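PDB 5BN4: V-type ATP synthase alpha chain from Nanoarchaeum equitans Kin4-M, which is the A subunit of a V/A-type rotary ATPase assembly, with a nucleotide-binding domain of the P-loop NTPase clan that binds ANP in this model. Local coordinates for residues D243-I248 with V316-S321; C250-N255 with T322-E327; E259-F264 with P275-T280. All coordinates share one frame; numbering follows the deposited sequence.

Contact 1 of 3, residues D243-I248 with V316-S321; sequences DIVIYI and VVNADS. With ANP (phosphoaminophosphonic acid-adenylate ester), chain C.
Tyr247 and Asp320 meet at the nucleotide end of two neighbouring parallel strands. Tyr247 OH donates a hydrogen bond to Asp320 OD2 over 3.2 Å. It reaches the anti side of that oxygen, 30° out of the carboxylate plane, and the ring and carboxylate planes stand nearly perpendicular. The phenol gets there because CG lies anti to the backbone N of Tyr247 (chi1 -160°), which carries the ring across to Asn318 and on to Asp320. On the way, Tyr247 CD2 touches Asn318 CB at 3.6 Å, and Asn318 O sits over one face of the ring. The Asn318 amide is turned only 21° from the ring plane, and its ND2 bonds to Asn233 of helix 229-239. At the far end of the same side, Val245 CG2 meets Val316 CG1 at 3.6 Å. Helix 229-239 covers this side of the sheet, which bears Val245, Tyr247, Val316 and Asn318.

The other side carries Ile246, Ile248, Val317 and Ala319 and is packed by helix 292-309. Here Ile248 CD1 rests on Val317 CG1 at 3.7 Å, and Ile246 lies side by side with Val317.

Between the two strands runs a parallel ladder of five backbone hydrogen bonds. One of them joins Ile246 N to Val316 O at 2.9 Å. The strands run nearly parallel. This is the core of the P-loop-type nucleotide-binding domain.

Asp320 OD2 also bonds to Thr230 of the probable Walker A loop. Asp320 OD1 lies 3.3 Å from O2G of ANP, and a magnesium ion is about 4 Å from the Asp320 side chain. The contact therefore sets a carboxylate, held by two hydroxyls, beside the metal and the terminal phosphate of ANP.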
loop_
_atom_site.group_PDB
_atom_site.type_symbol
_atom_site.label_atom_id
_atom_site.label_comp_id
_atom_site.label_asym_id
_atom_site.label_seq_id
_atom_site.Cartn_x
_atom_site.Cartn_y
_atom_site.Cartn_z
ATOM N N ASP A 243 9.118 25.693 37.640
ATOM C CA ASP A 243 9.238 25.410 39.069
ATOM C C ASP A 243 9.420 23.915 39.309
ATOM O O ASP A 243 10.211 23.500 40.159
ATOM C CB ASP A 243 8.004 25.910 39.827
ATOM C CG ASP A 243 7.909 27.425 39.858
ATOM O OD1 ASP A 243 8.942 28.090 40.092
ATOM O OD2 ASP A 243 6.795 27.953 39.649
ATOM N N ILE A 244 8.677 23.113 38.553
ATOM C CA ILE A 244 8.717 21.661 38.679
ATOM C C ILE A 244 8.895 21.010 37.312
ATOM O O ILE A 244 8.225 21.380 36.349
ATOM C CB ILE A 244 7.428 21.120 39.336
ATOM C CG1 ILE A 244 7.318 21.609 40.781
ATOM C CG2 ILE A 244 7.394 19.600 39.294
ATOM C CD1 ILE A 244 8.485 21.198 41.647
ATOM N N VAL A 245 9.806 20.046 37.233
ATOM C CA VAL A 245 10.023 19.291 36.006
ATOM C C VAL A 245 9.703 17.813 36.220
ATOM O O VAL A 245 10.237 17.180 37.130
ATOM C CB VAL A 245 11.475 19.426 35.511
ATOM C CG1 VAL A 245 11.743 18.467 34.360
ATOM C CG2 VAL A 245 11.765 20.863 35.102
ATOM N N ILE A 246 8.824 17.271 35.384
ATOM C CA ILE A 246 8.471 15.858 35.452
ATOM C C ILE A 246 8.883 15.136 34.174
ATOM O O ILE A 246 8.371 15.435 33.097
ATOM C CB ILE A 246 6.960 15.665 35.648
ATOM C CG1 ILE A 246 6.484 16.392 36.907
ATOM C CG2 ILE A 246 6.618 14.186 35.721
ATOM C CD1 ILE A 246 4.994 16.291 37.130
ATOM N N TYR A 247 9.810 14.190 34.291
ATOM C CA TYR A 247 10.221 13.411 33.129
ATOM C C TYR A 247 9.678 11.988 33.194
ATOM O O TYR A 247 10.031 11.215 34.085
ATOM C CB TYR A 247 11.744 13.393 32.961
ATOM C CG TYR A 247 12.175 13.032 31.555
ATOM C CD1 TYR A 247 12.293 11.706 31.161
ATOM C CD2 TYR A 247 12.440 14.018 30.614
ATOM C CE1 TYR A 247 12.674 11.372 29.875
ATOM C CE2 TYR A 247 12.822 13.692 29.325
ATOM C CZ TYR A 247 12.937 12.368 28.961
ATOM O OH TYR A 247 13.317 12.040 27.679
ATOM N N ILE A 248 8.816 11.657 32.238
ATOM C CA ILE A 248 8.190 10.345 32.173
ATOM C C ILE A 248 8.897 9.461 31.154
ATOM O O ILE A 248 8.908 9.758 29.958
ATOM C CB ILE A 248 6.700 10.454 31.786
ATOM C CG1 ILE A 248 5.973 11.420 32.723
ATOM C CG2 ILE A 248 6.037 9.082 31.796
ATOM C CD1 ILE A 248 4.517 11.642 32.364
ATOM N N VAL A 316 6.270 21.473 34.090
ATOM C CA VAL A 316 6.451 20.946 32.742
ATOM C C VAL A 316 6.538 19.418 32.765
ATOM O O VAL A 316 7.170 18.834 33.645
ATOM C CB VAL A 316 7.687 21.560 32.037
ATOM C CG1 VAL A 316 8.964 21.242 32.798
ATOM C CG2 VAL A 316 7.782 21.078 30.595
ATOM N N VAL A 317 5.878 18.779 31.805
ATOM C CA VAL A 317 5.879 17.325 31.710
ATOM C C VAL A 317 6.430 16.863 30.363
ATOM O O VAL A 317 5.892 17.210 29.312
ATOM C CB VAL A 317 4.458 16.739 31.915
ATOM C CG1 VAL A 317 4.417 15.271 31.525
ATOM C CG2 VAL A 317 4.003 16.922 33.355
ATOM N N ASN A 318 7.510 16.088 30.405
ATOM C CA ASN A 318 8.079 15.486 29.204
ATOM C C ASN A 318 7.732 14.003 29.116
ATOM O O ASN A 318 8.091 13.221 29.998
ATOM C CB ASN A 318 9.599 15.665 29.181
ATOM C CG ASN A 318 10.019 17.120 29.236
ATOM O OD1 ASN A 318 10.125 17.707 30.313
ATOM N ND2 ASN A 318 10.268 17.710 28.071
ATOM N N ALA A 319 7.034 13.618 28.053
ATOM C CA ALA A 319 6.616 12.232 27.872
ATOM C C ALA A 319 7.383 11.554 26.738
ATOM O O ALA A 319 7.142 11.827 25.562
ATOM C CB ALA A 319 5.115 12.157 27.620
ATOM N N ASP A 320 8.299 10.663 27.104
ATOM C CA ASP A 320 9.160 10.001 26.130
ATOM C C ASP A 320 9.036 8.481 26.218
ATOM O O ASP A 320 9.626 7.860 27.101
ATOM C CB ASP A 320 10.616 10.428 26.349
ATOM C CG ASP A 320 11.582 9.737 25.403
ATOM O OD1 ASP A 320 11.167 9.362 24.286
ATOM O OD2 ASP A 320 12.763 9.575 25.778
ATOM N N SER A 321 8.261 7.883 25.314
ATOM C CA SER A 321 7.493 8.625 24.317
ATOM C C SER A 321 6.050 8.127 24.278
ATOM O O SER A 321 5.749 7.034 24.761
ATOM C CB SER A 321 8.134 8.520 22.930
ATOM O OG SER A 321 7.910 7.250 22.346
HETATM P PG ANP C . 15.120 8.129 21.700
HETATM O O1G ANP C . 16.418 7.813 22.510
HETATM O O2G ANP C . 13.919 8.401 22.710
HETATM O O3G ANP C . 14.728 6.940 20.812
HETATM P PB ANP C . 16.015 9.396 19.352
HETATM O O1B ANP C . 15.228 10.318 18.376
HETATM O O2B ANP C . 15.953 7.951 18.793
HETATM N N3B ANP C . 15.324 9.535 20.875
HETATM P PA ANP C . 18.288 10.279 20.701
HETATM O O1A ANP C . 17.435 11.332 21.441
HETATM O O2A ANP C . 18.485 9.044 21.650
HETATM O O3A ANP C . 17.472 9.888 19.368
HETATM O "O5'" ANP C . 19.656 10.873 20.237
HETATM C "C5'" ANP C . 20.332 10.261 19.134
HETATM C "C4'" ANP C . 21.689 10.903 18.954
HETATM O "O4'" ANP C . 21.566 12.245 18.650
HETATM C "C3'" ANP C . 22.517 10.756 20.224
HETATM O "O3'" ANP C . 23.522 9.871 20.074
HETATM C "C2'" ANP C . 23.065 12.105 20.493
HETATM O "O2'" ANP C . 24.451 12.143 20.603
HETATM C "C1'" ANP C . 22.592 12.936 19.327
HETATM N N9 ANP C . 22.125 14.270 19.706
HETATM C C8 ANP C . 20.845 14.660 19.824
HETATM N N7 ANP C . 20.798 15.927 20.181
HETATM C C5 ANP C . 22.036 16.399 20.308
HETATM C C6 ANP C . 22.577 17.633 20.649
HETATM N N6 ANP C . 21.706 18.727 20.962
HETATM N N1 ANP C . 23.909 17.797 20.684
HETATM C C2 ANP C . 24.754 16.778 20.392
HETATM N N3 ANP C . 24.261 15.561 20.054
HETATM C C4 ANP C . 22.915 15.346 20.003
#

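Contact 2 of 3, residues C250-N255 with T322-E327; sequences CGERGN and TSRWAE. With ANP (phosphoaminophosphonic acid-adenylate ester), chain C.
Glu252 and Arg324 form a buried salt bridge beside the phosphates of ANP. Arg324 NE donates to Glu252 OE2 over 2.8 Å, with an N-H...O angle of 159°. The acceptor lies close to the guanidinium plane, at its edge. Seen from the glutamate, the donor sits above the carboxylate plane, 36° out of it, and the two flat groups are turned 52° apart. Both side chains bend at chi2 and cross at about a right angle.

Glu252 OE2 has a second partner in Ser321 OG, so two bonds grip this oxygen. A water lies 3.0 Å from Glu252 OE1 and may donate to it, though it has other acceptors within reach. The same water accepts from Arg324 NH2 at 3.3 Å. Carboxylate and guanidinium are thus joined directly through OE2, and probably also by way of a water near OE1. The Glu252 side chain lies about 3 Å from a magnesium ion.

Arg324 CG lies against the carbonyls of Cys250, at the end of strand 244-250, and of Gly251. Gly251 O itself accepts from Tyr256 OH of the NEQ263 chain. Alongside, Cys250 SG touches Trp325 CB at 4.1 Å.

Arg253 points to the nucleotide instead, and its NH1 comes within 3.2 Å of O1G of ANP. NH1 also pairs with Glu256, while NH2 bonds to Thr299 O of the NEQ263 chain. Segment 250-255 thus lies at a subunit interface. At Glu252, the bonds from Arg324 and Ser321 limit the rotation of the carboxylate, close to the magnesium ion.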
loop_
_atom_site.group_PDB
_atom_site.type_symbol
_atom_site.label_atom_id
_atom_site.label_comp_id
_atom_site.label_asym_id
_atom_site.label_seq_id
_atom_site.Cartn_x
_atom_site.Cartn_y
_atom_site.Cartn_z
ATOM N N CYS A 250 8.395 6.627 29.258
ATOM C CA CYS A 250 7.297 5.779 28.812
ATOM C C CYS A 250 7.751 4.764 27.767
ATOM O O CYS A 250 7.871 5.087 26.584
ATOM C CB CYS A 250 6.158 6.637 28.255
ATOM S SG CYS A 250 4.606 5.751 27.981
ATOM N N GLY A 251 8.007 3.539 28.214
ATOM C CA GLY A 251 8.337 2.442 27.322
ATOM C C GLY A 251 9.618 2.625 26.533
ATOM O O GLY A 251 9.693 2.230 25.370
ATOM N N GLU A 252 10.630 3.220 27.157
ATOM C CA GLU A 252 11.913 3.410 26.489
ATOM C C GLU A 252 13.061 2.738 27.239
ATOM O O GLU A 252 12.838 1.859 28.069
ATOM C CB GLU A 252 12.207 4.896 26.276
ATOM C CG GLU A 252 11.196 5.617 25.387
ATOM C CD GLU A 252 11.148 5.070 23.967
ATOM O OE1 GLU A 252 12.136 4.446 23.534
ATOM O OE2 GLU A 252 10.119 5.263 23.283
ATOM N N ARG A 253 14.287 3.154 26.935
ATOM C CA ARG A 253 15.481 2.518 27.491
ATOM C C ARG A 253 15.687 2.822 28.974
ATOM O O ARG A 253 15.436 3.938 29.433
ATOM C CB ARG A 253 16.725 2.931 26.701
ATOM C CG ARG A 253 16.692 2.532 25.234
ATOM C CD ARG A 253 17.931 3.025 24.498
ATOM N NE ARG A 253 17.871 2.723 23.071
ATOM C CZ ARG A 253 17.323 3.521 22.161
ATOM N NH1 ARG A 253 16.786 4.677 22.526
ATOM N NH2 ARG A 253 17.311 3.165 20.883
ATOM N N GLY A 254 16.158 1.823 29.716
ATOM C CA GLY A 254 16.441 1.984 31.132
ATOM C C GLY A 254 17.598 2.923 31.412
ATOM O O GLY A 254 17.519 3.767 32.307
ATOM N N ASN A 255 18.670 2.773 30.637
ATOM C CA ASN A 255 19.877 3.578 30.798
ATOM C C ASN A 255 19.615 5.072 30.743
ATOM O O ASN A 255 20.341 5.851 31.354
ATOM C CB ASN A 255 20.907 3.216 29.727
ATOM C CG ASN A 255 21.688 1.969 30.070
ATOM O OD1 ASN A 255 21.889 1.651 31.241
ATOM N ND2 ASN A 255 22.142 1.255 29.047
ATOM N N THR A 322 5.165 8.932 23.700
ATOM C CA THR A 322 3.732 8.656 23.727
ATOM C C THR A 322 3.334 7.478 22.841
ATOM O O THR A 322 2.282 6.868 23.041
ATOM C CB THR A 322 2.914 9.896 23.321
ATOM O OG1 THR A 322 3.241 10.271 21.977
ATOM C CG2 THR A 322 3.217 11.059 24.255
ATOM N N SER A 323 4.173 7.164 21.859
ATOM C CA SER A 323 3.895 6.059 20.949
ATOM C C SER A 323 3.855 4.716 21.675
ATOM O O SER A 323 3.127 3.809 21.270
ATOM C CB SER A 323 4.929 6.021 19.823
ATOM O OG SER A 323 4.922 7.233 19.091
ATOM N N ARG A 324 4.633 4.594 22.748
ATOM C CA ARG A 324 4.689 3.353 23.516
ATOM C C ARG A 324 3.402 3.167 24.310
ATOM O O ARG A 324 2.968 2.042 24.554
ATOM C CB ARG A 324 5.901 3.343 24.450
ATOM C CG ARG A 324 7.212 3.718 23.774
ATOM C CD ARG A 324 7.466 2.891 22.523
ATOM N NE ARG A 324 8.635 3.374 21.792
ATOM C CZ ARG A 324 8.838 3.181 20.492
ATOM N NH1 ARG A 324 7.946 2.515 19.768
ATOM N NH2 ARG A 324 9.931 3.659 19.913
ATOM N N TRP A 325 2.805 4.282 24.713
ATOM C CA TRP A 325 1.480 4.280 25.319
ATOM C C TRP A 325 0.464 3.771 24.298
ATOM O O TRP A 325 -0.367 2.916 24.606
ATOM C CB TRP A 325 1.117 5.695 25.781
ATOM C CG TRP A 325 -0.303 5.879 26.253
ATOM C CD1 TRP A 325 -1.149 4.919 26.737
ATOM C CD2 TRP A 325 -1.039 7.109 26.281
ATOM N NE1 TRP A 325 -2.362 5.476 27.062
ATOM C CE2 TRP A 325 -2.321 6.819 26.793
ATOM C CE3 TRP A 325 -0.738 8.427 25.924
ATOM C CZ2 TRP A 325 -3.298 7.798 26.957
ATOM C CZ3 TRP A 325 -1.710 9.398 26.085
ATOM C CH2 TRP A 325 -2.974 9.079 26.598
ATOM N N ALA A 326 0.544 4.299 23.079
ATOM C CA ALA A 326 -0.359 3.903 22.004
ATOM C C ALA A 326 -0.254 2.411 21.697
ATOM O O ALA A 326 -1.259 1.755 21.423
ATOM C CB ALA A 326 -0.092 4.726 20.753
ATOM N N GLU A 327 0.965 1.882 21.746
ATOM C CA GLU A 327 1.184 0.452 21.554
ATOM C C GLU A 327 0.474 -0.353 22.638
ATOM O O GLU A 327 -0.116 -1.399 22.364
ATOM C CB GLU A 327 2.677 0.122 21.563
ATOM C CG GLU A 327 2.969 -1.373 21.515
ATOM C CD GLU A 327 4.437 -1.700 21.712
ATOM O OE1 GLU A 327 5.243 -0.759 21.877
ATOM O OE2 GLU A 327 4.782 -2.903 21.705
HETATM P PG ANP C . 15.120 8.129 21.700
HETATM O O1G ANP C . 16.418 7.813 22.510
HETATM O O2G ANP C . 13.919 8.401 22.710
HETATM O O3G ANP C . 14.728 6.940 20.812
HETATM P PB ANP C . 16.015 9.396 19.352
HETATM O O1B ANP C . 15.228 10.318 18.376
HETATM O O2B ANP C . 15.953 7.951 18.793
HETATM N N3B ANP C . 15.324 9.535 20.875
HETATM P PA ANP C . 18.288 10.279 20.701
HETATM O O1A ANP C . 17.435 11.332 21.441
HETATM O O2A ANP C . 18.485 9.044 21.650
HETATM O O3A ANP C . 17.472 9.888 19.368
HETATM O "O5'" ANP C . 19.656 10.873 20.237
HETATM C "C5'" ANP C . 20.332 10.261 19.134
HETATM C "C4'" ANP C . 21.689 10.903 18.954
HETATM O "O4'" ANP C . 21.566 12.245 18.650
HETATM C "C3'" ANP C . 22.517 10.756 20.224
HETATM O "O3'" ANP C . 23.522 9.871 20.074
HETATM C "C2'" ANP C . 23.065 12.105 20.493
HETATM O "O2'" ANP C . 24.451 12.143 20.603
HETATM C "C1'" ANP C . 22.592 12.936 19.327
HETATM N N9 ANP C . 22.125 14.270 19.706
HETATM C C8 ANP C . 20.845 14.660 19.824
HETATM N N7 ANP C . 20.798 15.927 20.181
HETATM C C5 ANP C . 22.036 16.399 20.308
HETATM C C6 ANP C . 22.577 17.633 20.649
HETATM N N6 ANP C . 21.706 18.727 20.962
HETATM N N1 ANP C . 23.909 17.797 20.684
HETATM C C2 ANP C . 24.754 16.778 20.392
HETATM N N3 ANP C . 24.261 15.561 20.054
HETATM C C4 ANP C . 22.915 15.346 20.003
HETATM O O HOH W 1 13.003 4.402 20.690
#

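Contact 3 of 3, residues E259-F264 with P275-T280; sequences EVLEEF and PLMYRT
Phe264 lies against the short 3-10 turn 276-279, in the loop that links helix 254-263 to strand 280-285 of the alpha/beta nucleotide-binding domain. No hydrogen bond crosses between the two segments. The fit is largely one of side chains.

The ring of Phe264 presents its edge to Thr280. Thr280 OG1 lies near the ring plane, 3.8 Å from Phe264 CD2, and the two side chains cross at about a right angle. Leu276 CB approaches the same CD2 atom of Phe264 obliquely, at 4.2 Å. One face of the ring is covered from within its own segment, with Val260 CG1 3.4 Å above the plane and over the ring centre.

Met277 fills the next position. Its CG is anti to the backbone N (chi1 -157°) and the chain then bends at chi2. This brings Met277 SD to 3.7 Å from Phe264 CB, at the root of the ring rather than at its face. Met277 CE goes on to Leu261 CD2, at 3.8 Å.

Farther out, Phe264 touches Lys238 and Leu276 touches Trp239, both on helix 229-239. Leu261 packs on Pro101 of the NEQ263 chain.

The turn is closed by its own polar atoms. Leu276 O accepts from Arg279 N and from Thr280 OG1 on opposite faces of its plane, the hydroxyl at 2.6 Å and 44° out of that plane.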
loop_
_atom_site.group_PDB
_atom_site.type_symbol
_atom_site.label_atom_id
_atom_site.label_comp_id
_atom_site.label_asym_id
_atom_site.label_seq_id
_atom_site.Cartn_x
_atom_site.Cartn_y
_atom_site.Cartn_z
ATOM N N GLU A 259 20.665 7.713 33.203
ATOM C CA GLU A 259 21.428 8.849 32.695
ATOM C C GLU A 259 21.047 10.140 33.411
ATOM O O GLU A 259 21.910 10.946 33.760
ATOM C CB GLU A 259 21.214 8.993 31.185
ATOM C CG GLU A 259 21.658 10.329 30.597
ATOM C CD GLU A 259 23.167 10.487 30.535
ATOM O OE1 GLU A 259 23.887 9.491 30.760
ATOM O OE2 GLU A 259 23.633 11.612 30.257
ATOM N N VAL A 260 19.750 10.325 33.633
ATOM C CA VAL A 260 19.257 11.485 34.364
ATOM C C VAL A 260 19.708 11.428 35.823
ATOM O O VAL A 260 20.104 12.439 36.404
ATOM C CB VAL A 260 17.720 11.570 34.297
ATOM C CG1 VAL A 260 17.215 12.792 35.049
ATOM C CG2 VAL A 260 17.256 11.603 32.850
ATOM N N LEU A 261 19.658 10.230 36.401
ATOM C CA LEU A 261 20.040 10.020 37.795
ATOM C C LEU A 261 21.511 10.332 38.062
ATOM O O LEU A 261 21.884 10.666 39.186
ATOM C CB LEU A 261 19.728 8.583 38.223
ATOM C CG LEU A 261 18.248 8.240 38.397
ATOM C CD1 LEU A 261 18.069 6.773 38.767
ATOM C CD2 LEU A 261 17.609 9.145 39.444
ATOM N N GLU A 262 22.343 10.222 37.030
ATOM C CA GLU A 262 23.776 10.462 37.178
ATOM C C GLU A 262 24.172 11.914 36.915
ATOM O O GLU A 262 25.058 12.449 37.580
ATOM C CB GLU A 262 24.582 9.532 36.264
ATOM C CG GLU A 262 24.467 8.057 36.612
ATOM C CD GLU A 262 25.293 7.169 35.694
ATOM O OE1 GLU A 262 26.022 7.709 34.835
ATOM O OE2 GLU A 262 25.210 5.930 35.832
ATOM N N GLU A 263 23.518 12.549 35.946
ATOM C CA GLU A 263 23.917 13.886 35.507
ATOM C C GLU A 263 23.182 15.028 36.206
ATOM O O GLU A 263 23.768 16.079 36.461
ATOM C CB GLU A 263 23.766 14.017 33.990
ATOM C CG GLU A 263 24.690 13.106 33.208
ATOM C CD GLU A 263 26.148 13.331 33.556
ATOM O OE1 GLU A 263 26.594 14.497 33.518
ATOM O OE2 GLU A 263 26.846 12.343 33.875
ATOM N N PHE A 264 21.904 14.825 36.506
ATOM C CA PHE A 264 21.091 15.871 37.134
ATOM C C PHE A 264 21.566 16.333 38.524
ATOM O O PHE A 264 21.578 17.535 38.792
ATOM C CB PHE A 264 19.603 15.495 37.145
ATOM C CG PHE A 264 18.888 15.810 35.858
ATOM C CD1 PHE A 264 19.427 15.437 34.637
ATOM C CD2 PHE A 264 17.671 16.472 35.870
ATOM C CE1 PHE A 264 18.770 15.725 33.454
ATOM C CE2 PHE A 264 17.009 16.762 34.691
ATOM C CZ PHE A 264 17.559 16.386 33.481
ATOM N N PRO A 275 20.720 22.585 42.769
ATOM C CA PRO A 275 20.830 21.364 41.958
ATOM C C PRO A 275 19.507 20.990 41.292
ATOM O O PRO A 275 18.455 21.044 41.930
ATOM C CB PRO A 275 21.252 20.295 42.975
ATOM C CG PRO A 275 20.946 20.877 44.314
ATOM C CD PRO A 275 21.106 22.352 44.170
ATOM N N LEU A 276 19.579 20.612 40.019
ATOM C CA LEU A 276 18.396 20.378 39.194
ATOM C C LEU A 276 17.474 19.285 39.718
ATOM O O LEU A 276 16.271 19.306 39.459
ATOM C CB LEU A 276 18.810 20.030 37.763
ATOM C CG LEU A 276 19.380 21.160 36.909
ATOM C CD1 LEU A 276 19.736 20.644 35.527
ATOM C CD2 LEU A 276 18.376 22.292 36.818
ATOM N N MET A 277 18.040 18.330 40.445
ATOM C CA MET A 277 17.284 17.168 40.893
ATOM C C MET A 277 16.181 17.529 41.891
ATOM O O MET A 277 15.161 16.848 41.969
ATOM C CB MET A 277 18.223 16.118 41.494
ATOM C CG MET A 277 17.657 14.709 41.472
ATOM S SD MET A 277 17.339 14.130 39.794
ATOM C CE MET A 277 16.375 12.658 40.119
ATOM N N TYR A 278 16.379 18.609 42.638
ATOM C CA TYR A 278 15.426 18.996 43.675
ATOM C C TYR A 278 14.126 19.576 43.118
ATOM O O TYR A 278 13.179 19.822 43.864
ATOM C CB TYR A 278 16.072 19.958 44.676
ATOM C CG TYR A 278 17.103 19.298 45.567
ATOM C CD1 TYR A 278 17.023 17.942 45.867
ATOM C CD2 TYR A 278 18.156 20.027 46.106
ATOM C CE1 TYR A 278 17.963 17.333 46.679
ATOM C CE2 TYR A 278 19.102 19.424 46.917
ATOM C CZ TYR A 278 19.000 18.078 47.201
ATOM O OH TYR A 278 19.938 17.476 48.008
ATOM N N ARG A 279 14.082 19.789 41.806
ATOM C CA ARG A 279 12.861 20.249 41.156
ATOM C C ARG A 279 12.355 19.195 40.183
ATOM O O ARG A 279 11.363 19.405 39.486
ATOM C CB ARG A 279 13.102 21.559 40.405
ATOM C CG ARG A 279 13.840 21.394 39.083
ATOM C CD ARG A 279 13.649 22.616 38.197
ATOM N NE ARG A 279 14.292 22.465 36.895
ATOM C CZ ARG A 279 14.204 23.355 35.911
ATOM N NH1 ARG A 279 13.493 24.462 36.077
ATOM N NH2 ARG A 279 14.824 23.137 34.759
ATOM N N THR A 280 13.043 18.057 40.142
ATOM C CA THR A 280 12.762 17.028 39.149
ATOM C C THR A 280 12.077 15.808 39.753
ATOM O O THR A 280 12.451 15.340 40.827
ATOM C CB THR A 280 14.055 16.562 38.443
ATOM O OG1 THR A 280 14.809 17.700 38.007
ATOM C CG2 THR A 280 13.728 15.682 37.243
#

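Of the segments, 243-248 comes first; the same strand ends at Cys250, where contact 2 begins. Helix 254-263 follows, and contact 3 closes the short loop between this helix and strand 280-285. That loop is nested inside those of contacts 1 and 2. After helix 292-309, strand 314-320 returns to close contact 1, and the start of helix 322-335 closes contact 2. These two cross, since their segments alternate. A probable backbone hydrogen bond between Asp320 O and Cys250 N links them, while Arg279 O meets Val245 N between contacts 3 and 1. Contacts 1 and 2 tie the central sheet and helix 322-335 together near the nucleotide; contact 3 ties the end of helix 254-263 to the turn before strand 280-285.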